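Catechol 1,2-dioxygenase (Acinetobacter sp., PDB 1DLQ) catalyses the iron(III)-dependent opening of the catechol ring by O2 to cis,cis-muconate, the first step of catechol breakdown in the beta-ketoadipate pathway. Local coordinates at residues A[121-126]-A[178-183]; A[162-167]-A[198-203]; A[218-223]-A[246-251]; A[225-230]-A[286-291]; A[233-238]-A[299-304]. All blocks are in the same frame, centred on the assembly; numbering follows the deposited sequence.

Interaction 1: residues A[121-126]-A[178-183]; sequences ARMDDG and MRRSII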
# COMPACT_ATOMS: atom_id res chain seq x y z
N ALA A 121 -38.33 12.24 -0.48
CA ALA A 121 -38.00 10.99 0.17
C ALA A 121 -37.44 11.24 1.54
O ALA A 121 -36.69 12.21 1.75
CB ALA A 121 -36.99 10.21 -0.66
N ARG A 122 -37.81 10.41 2.50
CA ARG A 122 -37.25 10.54 3.83
C ARG A 122 -36.04 9.63 3.76
O ARG A 122 -36.16 8.48 3.37
CB ARG A 122 -38.20 10.04 4.92
CG ARG A 122 -37.48 10.02 6.23
CD ARG A 122 -38.36 9.79 7.42
NE ARG A 122 -37.51 9.68 8.59
CZ ARG A 122 -37.93 9.57 9.84
NH1 ARG A 122 -39.23 9.56 10.11
NH2 ARG A 122 -37.05 9.48 10.83
N MET A 123 -34.87 10.15 4.13
CA MET A 123 -33.63 9.39 4.05
C MET A 123 -33.24 8.49 5.21
O MET A 123 -32.56 7.47 5.01
CB MET A 123 -32.46 10.34 3.78
CG MET A 123 -32.59 11.15 2.52
SD MET A 123 -31.04 12.02 2.22
CE MET A 123 -29.89 10.65 2.13
N ASP A 124 -33.64 8.85 6.42
CA ASP A 124 -33.27 8.06 7.59
C ASP A 124 -34.37 7.14 8.08
O ASP A 124 -35.55 7.34 7.77
CB ASP A 124 -32.85 8.98 8.73
CG ASP A 124 -34.00 9.81 9.24
OD1 ASP A 124 -34.55 10.62 8.46
OD2 ASP A 124 -34.35 9.66 10.42
N ASP A 125 -33.98 6.13 8.85
CA ASP A 125 -34.91 5.17 9.42
C ASP A 125 -35.23 5.59 10.84
O ASP A 125 -35.90 4.88 11.58
CB ASP A 125 -34.30 3.77 9.44
CG ASP A 125 -33.05 3.69 10.30
OD1 ASP A 125 -32.91 4.53 11.22
OD2 ASP A 125 -32.21 2.79 10.08
N GLY A 126 -34.71 6.75 11.25
CA GLY A 126 -34.96 7.25 12.59
C GLY A 126 -34.34 6.43 13.72
O GLY A 126 -34.77 6.52 14.86
N MET A 178 -29.84 6.82 5.11
CA MET A 178 -29.25 8.14 4.82
C MET A 178 -28.58 8.16 3.44
O MET A 178 -27.59 8.85 3.23
CB MET A 178 -28.26 8.52 5.92
CG MET A 178 -28.89 8.56 7.33
SD MET A 178 -27.73 8.96 8.67
CE MET A 178 -26.51 7.63 8.46
N ARG A 179 -29.16 7.39 2.52
CA ARG A 179 -28.68 7.28 1.15
C ARG A 179 -29.93 7.18 0.26
O ARG A 179 -30.71 6.24 0.39
CB ARG A 179 -27.84 6.02 0.96
CG ARG A 179 -26.57 5.91 1.80
CD ARG A 179 -25.89 4.56 1.57
NE ARG A 179 -24.64 4.38 2.30
CZ ARG A 179 -23.49 4.99 2.00
NH1 ARG A 179 -23.43 5.82 0.98
NH2 ARG A 179 -22.40 4.76 2.73
N ARG A 180 -30.12 8.14 -0.64
CA ARG A 180 -31.27 8.11 -1.53
C ARG A 180 -30.96 8.77 -2.87
O ARG A 180 -30.04 9.59 -2.97
CB ARG A 180 -32.46 8.86 -0.91
CG ARG A 180 -33.10 8.18 0.28
CD ARG A 180 -33.78 6.89 -0.13
NE ARG A 180 -33.55 5.83 0.84
CZ ARG A 180 -33.93 5.87 2.11
NH1 ARG A 180 -34.57 6.93 2.57
NH2 ARG A 180 -33.65 4.87 2.92
N SER A 181 -31.71 8.39 -3.89
CA SER A 181 -31.58 8.99 -5.21
C SER A 181 -32.91 9.69 -5.42
O SER A 181 -33.96 9.07 -5.31
CB SER A 181 -31.36 7.93 -6.29
OG SER A 181 -30.15 7.23 -6.08
N ILE A 182 -32.87 10.98 -5.70
CA ILE A 182 -34.09 11.73 -5.90
C ILE A 182 -34.13 12.22 -7.33
O ILE A 182 -33.18 12.84 -7.80
CB ILE A 182 -34.18 12.96 -4.97
CG1 ILE A 182 -33.94 12.56 -3.51
CG2 ILE A 182 -35.55 13.63 -5.10
CD1 ILE A 182 -34.97 11.62 -2.97
N ILE A 183 -35.22 11.92 -8.03
CA ILE A 183 -35.37 12.39 -9.41
C ILE A 183 -36.12 13.70 -9.28
O ILE A 183 -37.20 13.74 -8.70
CB ILE A 183 -36.24 11.42 -10.26
CG1 ILE A 183 -35.67 10.00 -10.19
CG2 ILE A 183 -36.29 11.90 -11.69
CD1 ILE A 183 -34.24 9.86 -10.68
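Met123 and Met178 join through their backbones at one side of the beta sandwich of this intradiol dioxygenase. Here the chain leaves strand 116-118, which pairs with 179-183, and enters strand 120-122, which pairs with 189-195. The two segments run nearly antiparallel, and a backbone hydrogen bond links them, from Met178 N to Met123 O at 2.8 Å. Around this bond the side chains close in. Met123 and Arg180 slide past each other in opposite directions, CG against CG at 3.8 Å. The bend at the end of Met123 (chi3 59°) turns its CE back over the other backbone, 3.4 Å from Arg179 N. Farther along, the methyl of Ala121 presses on Ile182, CB to CD1 at a tight 3.4 Å, while Asp124 CB rests against Met178 CG. Outside this shell, Arg179 points the other way and bonds Ser165 O. Within 121-126, the guanidinium of Arg122 grips Asp124 side-on in a salt bridge, one nitrogen to each carboxylate oxygen. Arg122 NE meets Asp124 OD1 at 3.1 Å, and Arg122 NH2 reaches Asp124 OD2 at 2.7 Å along an almost straight bond (173°) that lies in the guanidinium plane.

Interaction 2: residues A[162-167]-A[198-203]; sequences GFYSHF and AGYGCP. With FE (Fe (III) ion), chain C; HG (mercury (II) ion), chain D.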
# COMPACT_ATOMS: atom_id res chain seq x y z
N GLY A 162 -21.31 10.06 13.31
CA GLY A 162 -20.35 10.14 12.21
C GLY A 162 -20.18 8.88 11.39
O GLY A 162 -19.17 8.71 10.71
N PHE A 163 -21.17 8.00 11.41
CA PHE A 163 -21.08 6.76 10.65
C PHE A 163 -22.05 6.71 9.48
O PHE A 163 -23.17 7.21 9.57
CB PHE A 163 -21.35 5.57 11.59
CG PHE A 163 -20.35 5.44 12.69
CD1 PHE A 163 -19.01 5.76 12.47
CD2 PHE A 163 -20.73 5.00 13.95
CE1 PHE A 163 -18.07 5.65 13.50
CE2 PHE A 163 -19.81 4.88 14.98
CZ PHE A 163 -18.47 5.21 14.75
N TYR A 164 -21.60 6.13 8.38
CA TYR A 164 -22.44 5.99 7.20
C TYR A 164 -22.92 4.55 7.20
O TYR A 164 -22.24 3.67 7.74
CB TYR A 164 -21.67 6.23 5.90
CG TYR A 164 -21.16 7.62 5.67
CD1 TYR A 164 -20.17 8.17 6.48
CD2 TYR A 164 -21.63 8.39 4.60
CE1 TYR A 164 -19.66 9.44 6.24
CE2 TYR A 164 -21.12 9.66 4.34
CZ TYR A 164 -20.14 10.18 5.16
OH TYR A 164 -19.63 11.44 4.91
N SER A 165 -24.08 4.32 6.61
CA SER A 165 -24.59 2.97 6.50
C SER A 165 -23.57 2.22 5.62
O SER A 165 -22.94 2.83 4.75
CB SER A 165 -25.99 2.98 5.85
OG SER A 165 -25.97 3.57 4.56
N HIS A 166 -23.41 0.93 5.88
CA HIS A 166 -22.47 0.05 5.18
C HIS A 166 -21.01 0.21 5.60
O HIS A 166 -20.14 -0.55 5.16
CB HIS A 166 -22.59 0.20 3.66
CG HIS A 166 -23.95 -0.09 3.14
ND1 HIS A 166 -25.00 0.80 3.24
CD2 HIS A 166 -24.46 -1.20 2.56
CE1 HIS A 166 -26.09 0.25 2.75
NE2 HIS A 166 -25.80 -0.96 2.33
N PHE A 167 -20.74 1.21 6.44
CA PHE A 167 -19.39 1.46 6.93
C PHE A 167 -19.48 1.84 8.40
O PHE A 167 -18.62 2.54 8.93
CB PHE A 167 -18.70 2.60 6.17
CG PHE A 167 -18.60 2.36 4.70
CD1 PHE A 167 -17.57 1.59 4.18
CD2 PHE A 167 -19.55 2.87 3.83
CE1 PHE A 167 -17.49 1.32 2.81
CE2 PHE A 167 -19.49 2.61 2.46
CZ PHE A 167 -18.46 1.83 1.95
N ALA A 198 -22.96 14.51 11.56
CA ALA A 198 -21.92 15.05 12.41
C ALA A 198 -20.64 14.80 11.63
O ALA A 198 -20.62 13.97 10.73
CB ALA A 198 -21.88 14.31 13.73
N GLY A 199 -19.59 15.52 11.97
CA GLY A 199 -18.34 15.29 11.28
C GLY A 199 -17.86 13.94 11.78
O GLY A 199 -18.58 13.23 12.48
N TYR A 200 -16.64 13.56 11.43
CA TYR A 200 -16.09 12.28 11.88
C TYR A 200 -14.61 12.26 11.57
O TYR A 200 -14.12 13.05 10.77
CB TYR A 200 -16.81 11.13 11.18
CG TYR A 200 -16.78 11.22 9.66
CD1 TYR A 200 -15.68 10.80 8.93
CD2 TYR A 200 -17.87 11.76 8.98
CE1 TYR A 200 -15.66 10.90 7.55
CE2 TYR A 200 -17.86 11.88 7.59
CZ TYR A 200 -16.75 11.45 6.88
OH TYR A 200 -16.73 11.58 5.51
N GLY A 201 -13.90 11.37 12.23
CA GLY A 201 -12.48 11.30 12.00
C GLY A 201 -12.11 9.92 11.52
O GLY A 201 -12.98 9.11 11.24
N CYS A 202 -10.81 9.68 11.42
CA CYS A 202 -10.25 8.41 10.98
C CYS A 202 -10.37 7.37 12.07
O CYS A 202 -10.48 7.70 13.24
CB CYS A 202 -8.75 8.56 10.72
SG CYS A 202 -8.30 9.67 9.39
N PRO A 203 -10.39 6.08 11.69
CA PRO A 203 -10.47 5.06 12.73
C PRO A 203 -9.30 5.42 13.64
O PRO A 203 -8.15 5.39 13.22
CB PRO A 203 -10.25 3.77 11.94
CG PRO A 203 -10.97 4.10 10.65
CD PRO A 203 -10.34 5.45 10.35
FE FE C . -18.15 12.00 3.90
HG HG D . -10.25 10.65 8.77
O HOH W 1 -16.55 10.58 3.10
O HOH W 2 -12.44 11.15 7.74
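Tyr164 and Tyr200 hold their phenolic oxygens only 3.0 Å apart, OH to OH, and yet share no hydrogen bond, because both oxygens are ligands of the same iron(III) ion. The metal lies 1.9 Å from Tyr164 OH and 2.2 Å from Tyr200 OH, and in the plane of the Tyr200 ring, at its edge. His224, His226 and water 1 complete the five ligands of the active site; Tyr164 is also a catechol-binding residue. The two rings that share the metal cross at about a right angle in an offset edge-to-face pair, planes 83° apart, with the edge of Tyr164 turned to the face of Tyr200. CE1 of Tyr164 comes within 3.3 Å of CE2 of Tyr200. A chi1 of 55° turns the Tyr200 ring toward Tyr164 and the iron. Nearer the backbone, Tyr200 CB lies 3.4 Å from Gly162 O. Gly162 itself, with a positive phi, packs its CA on Gly199 O. Farther along, Cys202 SG binds a mercury(II) ion at 2.3 Å. Both segments are loops: 162-167 links strands 152-156 and 179-183, whose Arg179 lies against Tyr164, while 198-203 runs from strand 189-195 to helix 207-214, where Cys202 packs on Leu212.

Interaction 3: residues A[218-223]-A[246-251]; sequences HGNRPA and DPYTYD. With HG (mercury (II) ion), chain D.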
# COMPACT_ATOMS: atom_id res chain seq x y z
N HIS A 218 -4.56 16.24 12.27
CA HIS A 218 -5.74 15.55 12.76
C HIS A 218 -6.43 14.88 11.56
O HIS A 218 -6.12 15.21 10.42
CB HIS A 218 -6.70 16.54 13.44
CG HIS A 218 -7.33 17.52 12.49
ND1 HIS A 218 -8.26 17.15 11.55
CD2 HIS A 218 -7.15 18.85 12.35
CE1 HIS A 218 -8.64 18.22 10.86
NE2 HIS A 218 -7.98 19.26 11.33
N GLY A 219 -7.34 13.95 11.82
CA GLY A 219 -8.02 13.28 10.72
C GLY A 219 -9.51 13.53 10.75
O GLY A 219 -10.30 12.67 10.39
N ASN A 220 -9.90 14.73 11.16
CA ASN A 220 -11.31 15.09 11.25
C ASN A 220 -11.85 15.84 10.07
O ASN A 220 -11.17 16.67 9.47
CB ASN A 220 -11.55 15.93 12.50
CG ASN A 220 -11.08 15.24 13.75
OD1 ASN A 220 -11.50 14.12 14.06
ND2 ASN A 220 -10.21 15.91 14.49
N ARG A 221 -13.10 15.52 9.73
CA ARG A 221 -13.80 16.19 8.65
C ARG A 221 -14.99 16.92 9.25
O ARG A 221 -15.61 16.43 10.19
CB ARG A 221 -14.31 15.18 7.61
CG ARG A 221 -13.25 14.34 6.92
CD ARG A 221 -13.79 13.86 5.59
NE ARG A 221 -13.98 15.01 4.70
CZ ARG A 221 -14.64 15.01 3.55
NH1 ARG A 221 -15.22 13.89 3.08
NH2 ARG A 221 -14.72 16.14 2.86
N PRO A 222 -15.31 18.11 8.73
CA PRO A 222 -16.45 18.88 9.23
C PRO A 222 -17.74 18.18 8.77
O PRO A 222 -17.70 17.37 7.84
CB PRO A 222 -16.25 20.23 8.56
CG PRO A 222 -15.72 19.81 7.21
CD PRO A 222 -14.63 18.86 7.66
N ALA A 223 -18.86 18.48 9.41
CA ALA A 223 -20.13 17.86 9.03
C ALA A 223 -20.47 18.26 7.60
O ALA A 223 -20.41 19.44 7.25
CB ALA A 223 -21.24 18.29 9.99
N ASP A 246 -19.35 24.52 11.71
CA ASP A 246 -18.58 23.37 12.16
C ASP A 246 -17.16 23.82 12.46
O ASP A 246 -16.59 24.63 11.74
CB ASP A 246 -18.55 22.28 11.09
CG ASP A 246 -17.95 20.98 11.60
OD1 ASP A 246 -16.71 20.91 11.75
OD2 ASP A 246 -18.71 20.03 11.88
N PRO A 247 -16.56 23.32 13.55
CA PRO A 247 -15.20 23.68 13.94
C PRO A 247 -14.16 23.35 12.87
O PRO A 247 -13.11 23.98 12.80
CB PRO A 247 -14.99 22.86 15.22
CG PRO A 247 -16.39 22.78 15.78
CD PRO A 247 -17.13 22.37 14.53
N TYR A 248 -14.44 22.35 12.05
CA TYR A 248 -13.50 21.96 11.02
C TYR A 248 -13.90 22.37 9.62
O TYR A 248 -13.33 21.87 8.65
CB TYR A 248 -13.27 20.45 11.06
CG TYR A 248 -12.68 19.99 12.37
CD1 TYR A 248 -13.50 19.73 13.47
CD2 TYR A 248 -11.30 19.91 12.53
CE1 TYR A 248 -12.94 19.38 14.69
CE2 TYR A 248 -10.74 19.57 13.74
CZ TYR A 248 -11.56 19.31 14.82
OH TYR A 248 -10.98 18.98 16.02
N THR A 249 -14.86 23.28 9.52
CA THR A 249 -15.34 23.75 8.23
C THR A 249 -14.18 24.12 7.34
O THR A 249 -14.14 23.71 6.18
CB THR A 249 -16.23 24.99 8.37
OG1 THR A 249 -17.36 24.67 9.18
CG2 THR A 249 -16.72 25.44 7.01
N TYR A 250 -13.23 24.88 7.86
CA TYR A 250 -12.09 25.27 7.04
C TYR A 250 -10.79 24.58 7.42
O TYR A 250 -9.71 25.06 7.10
CB TYR A 250 -11.91 26.79 7.06
CG TYR A 250 -13.11 27.54 6.56
CD1 TYR A 250 -13.29 27.77 5.19
CD2 TYR A 250 -14.11 27.97 7.43
CE1 TYR A 250 -14.43 28.41 4.71
CE2 TYR A 250 -15.26 28.61 6.97
CZ TYR A 250 -15.41 28.83 5.60
OH TYR A 250 -16.55 29.47 5.14
N ASP A 251 -10.90 23.44 8.10
CA ASP A 251 -9.71 22.70 8.48
C ASP A 251 -9.99 21.21 8.28
O ASP A 251 -9.63 20.38 9.11
CB ASP A 251 -9.31 23.00 9.93
CG ASP A 251 -8.00 22.34 10.33
OD1 ASP A 251 -7.02 22.44 9.56
OD2 ASP A 251 -7.96 21.75 11.43
HG HG D . -10.25 10.65 8.77
O HOH W 2 -12.44 11.15 7.74
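The His218 ring receives the edge of Tyr248 on one face, CE2 standing 3.7 Å above the plane and over its centre, while its rim is taken up by polar partners. His218 NE2 is modelled 2.5 Å from Asp251 OD2, a hydrogen bond whose exact length is doubtful, and His218 ND1 accepts from Asn220 N at 2.9 Å; both contacts orient the ring. The ring planes of His218 and Tyr248 stand 72° apart. Tyr248 in turn has Asn220 CB over its own face in a CH-pi contact, 3.9 Å from the centroid. This is a loop-to-loop junction beside the iron site, and its second half is an Asx turn within a type I beta turn. Asp246 OD1 accepts from Tyr248 N at 2.7 Å through its anti lone pair; Asp246 OD2 accepts from Ala223 N at 2.9 Å, the donor lying far above the carboxylate plane. Beside this carboxylate, Pro222 CB packs on Tyr248 CB at 3.9 Å. Arg221 turns to the other side, salt-bridged to Asp252 and lying against Tyr200, with its side chain about 4 Å from the iron.

Interaction 4: residues A[225-230]-A[286-291]; sequences IHYFVS and MVFDLK. With FE (Fe (III) ion), chain C.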
# COMPACT_ATOMS: atom_id res chain seq x y z
N ILE A 225 -22.65 16.85 3.63
CA ILE A 225 -23.57 15.98 2.92
C ILE A 225 -23.04 15.81 1.49
O ILE A 225 -22.74 16.79 0.82
CB ILE A 225 -24.98 16.59 2.92
CG1 ILE A 225 -25.41 16.86 4.37
CG2 ILE A 225 -25.98 15.66 2.22
CD1 ILE A 225 -26.71 17.63 4.53
N HIS A 226 -22.93 14.55 1.06
CA HIS A 226 -22.43 14.22 -0.27
C HIS A 226 -23.50 14.27 -1.38
O HIS A 226 -24.64 13.85 -1.18
CB HIS A 226 -21.82 12.82 -0.26
CG HIS A 226 -20.58 12.70 0.57
ND1 HIS A 226 -19.33 13.01 0.08
CD2 HIS A 226 -20.40 12.30 1.85
CE1 HIS A 226 -18.43 12.81 1.03
NE2 HIS A 226 -19.05 12.38 2.11
N TYR A 227 -23.11 14.77 -2.55
CA TYR A 227 -24.00 14.86 -3.70
C TYR A 227 -23.44 14.29 -5.00
O TYR A 227 -22.25 14.37 -5.28
CB TYR A 227 -24.36 16.30 -4.03
CG TYR A 227 -25.42 16.94 -3.18
CD1 TYR A 227 -25.14 17.37 -1.88
CD2 TYR A 227 -26.70 17.17 -3.69
CE1 TYR A 227 -26.11 18.01 -1.13
CE2 TYR A 227 -27.67 17.81 -2.95
CZ TYR A 227 -27.37 18.23 -1.67
OH TYR A 227 -28.33 18.88 -0.93
N PHE A 228 -24.36 13.73 -5.78
CA PHE A 228 -24.10 13.21 -7.12
C PHE A 228 -25.31 13.75 -7.89
O PHE A 228 -26.45 13.55 -7.47
CB PHE A 228 -24.15 11.68 -7.17
CG PHE A 228 -22.80 11.01 -7.22
CD1 PHE A 228 -21.66 11.72 -7.56
CD2 PHE A 228 -22.69 9.66 -6.93
CE1 PHE A 228 -20.42 11.08 -7.59
CE2 PHE A 228 -21.46 9.01 -6.97
CZ PHE A 228 -20.32 9.73 -7.30
N VAL A 229 -25.06 14.47 -8.97
CA VAL A 229 -26.15 14.99 -9.78
C VAL A 229 -25.84 14.71 -11.25
O VAL A 229 -24.84 15.18 -11.78
CB VAL A 229 -26.36 16.51 -9.59
CG1 VAL A 229 -27.57 16.98 -10.41
CG2 VAL A 229 -26.57 16.84 -8.12
N SER A 230 -26.69 13.91 -11.88
CA SER A 230 -26.53 13.58 -13.29
C SER A 230 -27.85 13.82 -14.03
O SER A 230 -28.93 13.75 -13.43
CB SER A 230 -26.09 12.12 -13.46
OG SER A 230 -27.05 11.21 -12.94
N MET A 286 -32.11 23.35 5.30
CA MET A 286 -31.02 23.76 4.43
C MET A 286 -31.54 23.79 3.01
O MET A 286 -32.26 22.89 2.57
CB MET A 286 -29.82 22.81 4.52
CG MET A 286 -29.19 22.72 5.90
SD MET A 286 -27.70 21.70 5.93
CE MET A 286 -26.56 22.71 5.04
N VAL A 287 -31.20 24.85 2.30
CA VAL A 287 -31.60 25.00 0.92
C VAL A 287 -30.31 25.00 0.11
O VAL A 287 -29.36 25.70 0.45
CB VAL A 287 -32.32 26.34 0.72
CG1 VAL A 287 -32.82 26.46 -0.72
CG2 VAL A 287 -33.46 26.45 1.71
N PHE A 288 -30.26 24.18 -0.94
CA PHE A 288 -29.06 24.14 -1.77
C PHE A 288 -29.41 23.82 -3.21
O PHE A 288 -29.88 22.72 -3.52
CB PHE A 288 -28.05 23.10 -1.25
CG PHE A 288 -26.71 23.17 -1.93
CD1 PHE A 288 -25.95 24.34 -1.89
CD2 PHE A 288 -26.21 22.08 -2.63
CE1 PHE A 288 -24.72 24.43 -2.54
CE2 PHE A 288 -24.97 22.15 -3.28
CZ PHE A 288 -24.23 23.33 -3.24
N ASP A 289 -29.20 24.80 -4.08
CA ASP A 289 -29.48 24.62 -5.50
C ASP A 289 -28.19 24.23 -6.22
O ASP A 289 -27.10 24.66 -5.83
CB ASP A 289 -30.05 25.90 -6.11
CG ASP A 289 -31.28 26.39 -5.39
OD1 ASP A 289 -32.24 25.61 -5.20
OD2 ASP A 289 -31.29 27.59 -5.03
N LEU A 290 -28.31 23.42 -7.25
CA LEU A 290 -27.14 23.02 -8.01
C LEU A 290 -27.36 23.31 -9.48
O LEU A 290 -28.44 23.08 -10.02
CB LEU A 290 -26.83 21.53 -7.79
CG LEU A 290 -26.49 21.13 -6.34
CD1 LEU A 290 -27.80 21.00 -5.56
CD2 LEU A 290 -25.72 19.82 -6.30
N LYS A 291 -26.33 23.87 -10.11
CA LYS A 291 -26.36 24.20 -11.52
C LYS A 291 -25.35 23.26 -12.16
O LYS A 291 -24.22 23.14 -11.69
CB LYS A 291 -25.95 25.66 -11.71
CG LYS A 291 -26.25 26.24 -13.09
CD LYS A 291 -25.98 27.75 -13.09
CE LYS A 291 -26.37 28.43 -14.41
NZ LYS A 291 -25.59 27.96 -15.58
FE FE C . -18.15 12.00 3.90
O HOH W 1 -16.55 10.58 3.10
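Inside the beta sandwich, Ile225, Tyr227 and Val229 of strand 224-230 face Met286, Phe288 and Leu290 of strand 283-291, an instance of two sheet layers packing through alternate residues. The strands run in roughly the same direction, 29° apart, and their CA atoms stay 8.3 Å apart at Val229 and Leu290, so side chains alone make the contact. At the centre Phe288 turns its edge to the face of Tyr227: Phe288 CD2 sits over the ring, 4.1 Å from Tyr227 CZ, and the planes are inclined at 64°. Phe288, its CG swung away from the backbone N (chi1 -171°), reaches across the layer in the sense opposite to Tyr227. Leu290 puts one methyl to double use, its CD2 lying 3.8 Å from Tyr227 CD2 and 3.6 Å from Val229 CG2. Contact is looser at the other end, where Ile225 CD1 and Met286 SD are 4.4 Å apart. The residue between Ile225 and Tyr227 points the opposite way: His226 NE2 binds the iron at 2.0 Å, its ring stacked on Trp156. The contacts between the two segments are side-chain packing, with no polar pair among them. The buried phenol of Tyr227 is satisfied by the hydroxyl of Tyr190, which also bonds Phe288 O, so the phenol is linked to both strands through a third residue, and the side of strand 224-230 turned away from the iron is packed by apolar side chains.

Interaction 5: residues A[233-238]-A[299-304]; sequences GHRKLT and VDNQVV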
# COMPACT_ATOMS: atom_id res chain seq x y z
N GLY A 233 -27.55 15.34 -21.39
CA GLY A 233 -26.92 16.54 -21.91
C GLY A 233 -25.97 17.25 -20.96
O GLY A 233 -25.38 18.27 -21.32
N HIS A 234 -25.81 16.73 -19.75
CA HIS A 234 -24.91 17.37 -18.79
C HIS A 234 -23.90 16.42 -18.19
O HIS A 234 -24.08 15.20 -18.22
CB HIS A 234 -25.69 18.03 -17.66
CG HIS A 234 -26.62 19.11 -18.12
ND1 HIS A 234 -27.81 18.84 -18.76
CD2 HIS A 234 -26.51 20.46 -18.07
CE1 HIS A 234 -28.40 19.98 -19.08
NE2 HIS A 234 -27.63 20.98 -18.67
N ARG A 235 -22.83 16.99 -17.65
CA ARG A 235 -21.79 16.20 -17.00
C ARG A 235 -22.23 15.90 -15.58
O ARG A 235 -22.97 16.67 -14.96
CB ARG A 235 -20.47 16.97 -16.97
CG ARG A 235 -19.92 17.30 -18.34
CD ARG A 235 -18.53 17.87 -18.21
NE ARG A 235 -18.50 19.02 -17.31
CZ ARG A 235 -17.41 19.73 -17.05
NH1 ARG A 235 -16.26 19.42 -17.62
NH2 ARG A 235 -17.48 20.76 -16.20
N LYS A 236 -21.77 14.77 -15.05
CA LYS A 236 -22.12 14.35 -13.71
C LYS A 236 -21.41 15.28 -12.72
O LYS A 236 -20.22 15.57 -12.87
CB LYS A 236 -21.68 12.91 -13.48
CG LYS A 236 -22.23 12.28 -12.22
CD LYS A 236 -21.91 10.80 -12.17
CE LYS A 236 -22.62 10.14 -11.00
NZ LYS A 236 -22.49 8.65 -11.04
N LEU A 237 -22.16 15.75 -11.73
CA LEU A 237 -21.59 16.66 -10.75
C LEU A 237 -21.31 15.92 -9.43
O LEU A 237 -22.19 15.26 -8.88
CB LEU A 237 -22.57 17.80 -10.46
CG LEU A 237 -22.09 19.14 -9.91
CD1 LEU A 237 -23.26 19.73 -9.16
CD2 LEU A 237 -20.90 19.03 -8.97
N THR A 238 -20.08 16.01 -8.95
CA THR A 238 -19.72 15.41 -7.67
C THR A 238 -19.40 16.60 -6.79
O THR A 238 -18.52 17.40 -7.10
CB THR A 238 -18.49 14.48 -7.76
OG1 THR A 238 -18.76 13.39 -8.65
CG2 THR A 238 -18.16 13.91 -6.37
N VAL A 299 -19.43 14.41 -24.78
CA VAL A 299 -18.89 13.48 -23.80
C VAL A 299 -18.64 14.09 -22.42
O VAL A 299 -18.34 15.28 -22.31
CB VAL A 299 -17.57 12.85 -24.31
CG1 VAL A 299 -17.81 12.12 -25.62
CG2 VAL A 299 -16.52 13.94 -24.50
N ASP A 300 -18.77 13.27 -21.39
CA ASP A 300 -18.53 13.73 -20.02
C ASP A 300 -17.04 13.55 -19.81
O ASP A 300 -16.58 12.47 -19.46
CB ASP A 300 -19.30 12.88 -19.01
CG ASP A 300 -19.34 13.52 -17.65
OD1 ASP A 300 -18.31 14.06 -17.21
OD2 ASP A 300 -20.41 13.48 -17.02
N ASN A 301 -16.28 14.61 -20.02
CA ASN A 301 -14.84 14.55 -19.90
C ASN A 301 -14.30 14.46 -18.48
O ASN A 301 -13.08 14.41 -18.29
CB ASN A 301 -14.20 15.76 -20.58
CG ASN A 301 -14.60 17.07 -19.94
OD1 ASN A 301 -13.99 18.10 -20.19
ND2 ASN A 301 -15.64 17.03 -19.11
N GLN A 302 -15.18 14.44 -17.49
CA GLN A 302 -14.68 14.37 -16.13
C GLN A 302 -15.31 13.35 -15.20
O GLN A 302 -15.04 13.38 -14.00
CB GLN A 302 -14.69 15.77 -15.49
CG GLN A 302 -16.02 16.55 -15.51
CD GLN A 302 -17.05 16.07 -14.49
OE1 GLN A 302 -17.81 15.12 -14.73
NE2 GLN A 302 -17.06 16.71 -13.33
N VAL A 303 -16.11 12.43 -15.73
CA VAL A 303 -16.70 11.40 -14.88
C VAL A 303 -15.62 10.42 -14.47
O VAL A 303 -14.79 10.01 -15.27
CB VAL A 303 -17.83 10.58 -15.57
CG1 VAL A 303 -19.08 11.41 -15.64
CG2 VAL A 303 -17.38 10.12 -16.95
N VAL A 304 -15.66 10.04 -13.20
CA VAL A 304 -14.68 9.11 -12.69
C VAL A 304 -15.27 7.73 -12.45
O VAL A 304 -16.34 7.59 -11.86
CB VAL A 304 -14.07 9.63 -11.37
CG1 VAL A 304 -13.11 8.61 -10.79
CG2 VAL A 304 -13.34 10.94 -11.64
O HOH W 3 -19.44 8.60 -11.43
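Arg235 and Gln302 cross at about a right angle, with Gln302 CG laid over one face of the guanidinium, 3.6 Å from Arg235 NH1. The first torsion of Gln302 puts CG there, between the backbone N and carbonyl carbon (chi1 54°); the bend at chi2 only turns the amide aside. Asp300 also crosses Arg235 at about a right angle, but alongside its CB and CG; Arg235 NE and Asp300 OD1 remain 5.0 Å apart. The carboxylate instead serves backbone nitrogens. Asp300 OD1 accepts from Gln302 N at 3.2 Å through its anti lone pair, an Asx turn at the start of a type I beta turn, and Asp300 OD2, whose position is less certain, accepts from Lys236 N at 2.7 Å. Lys236 extends past the turn, and water 3 links its NZ (3.1 Å) to Val304 O (3.3 Å). The contact ties the start of strand 237-243 to the loop before strand 309-310: Arg235 bonds Thr293 and forms a salt bridge with Asp92 of helix 80-94, Gln302 touches Met88 of that helix, and Val304 packs on Ser52 of the second subunit.

How the interactions relate
The iron is the hub: interactions 2 and 4 both bind it and water 1, and Tyr164 OH lies 3.0 Å from His226 NE2. Interaction 3 joins interaction 2 through a probable hydrogen bond from Arg221 N to Tyr200 O (2.9 Å), and shares a mercury ion and water 2 with it. Interaction 1 touches the Tyr164 loop, Arg179 NH2 lying 2.8 Å from Ser165 O, a probable hydrogen bond. Interaction 5 is remote, its centre about 27 Å from that of interaction 2, yet its strand pairs with that of interaction 4 (Val229 O to Leu237 N, 2.7 Å). Interactions 1, 4 and 5 all reach one sheet, while interactions 2 and 3 join loops.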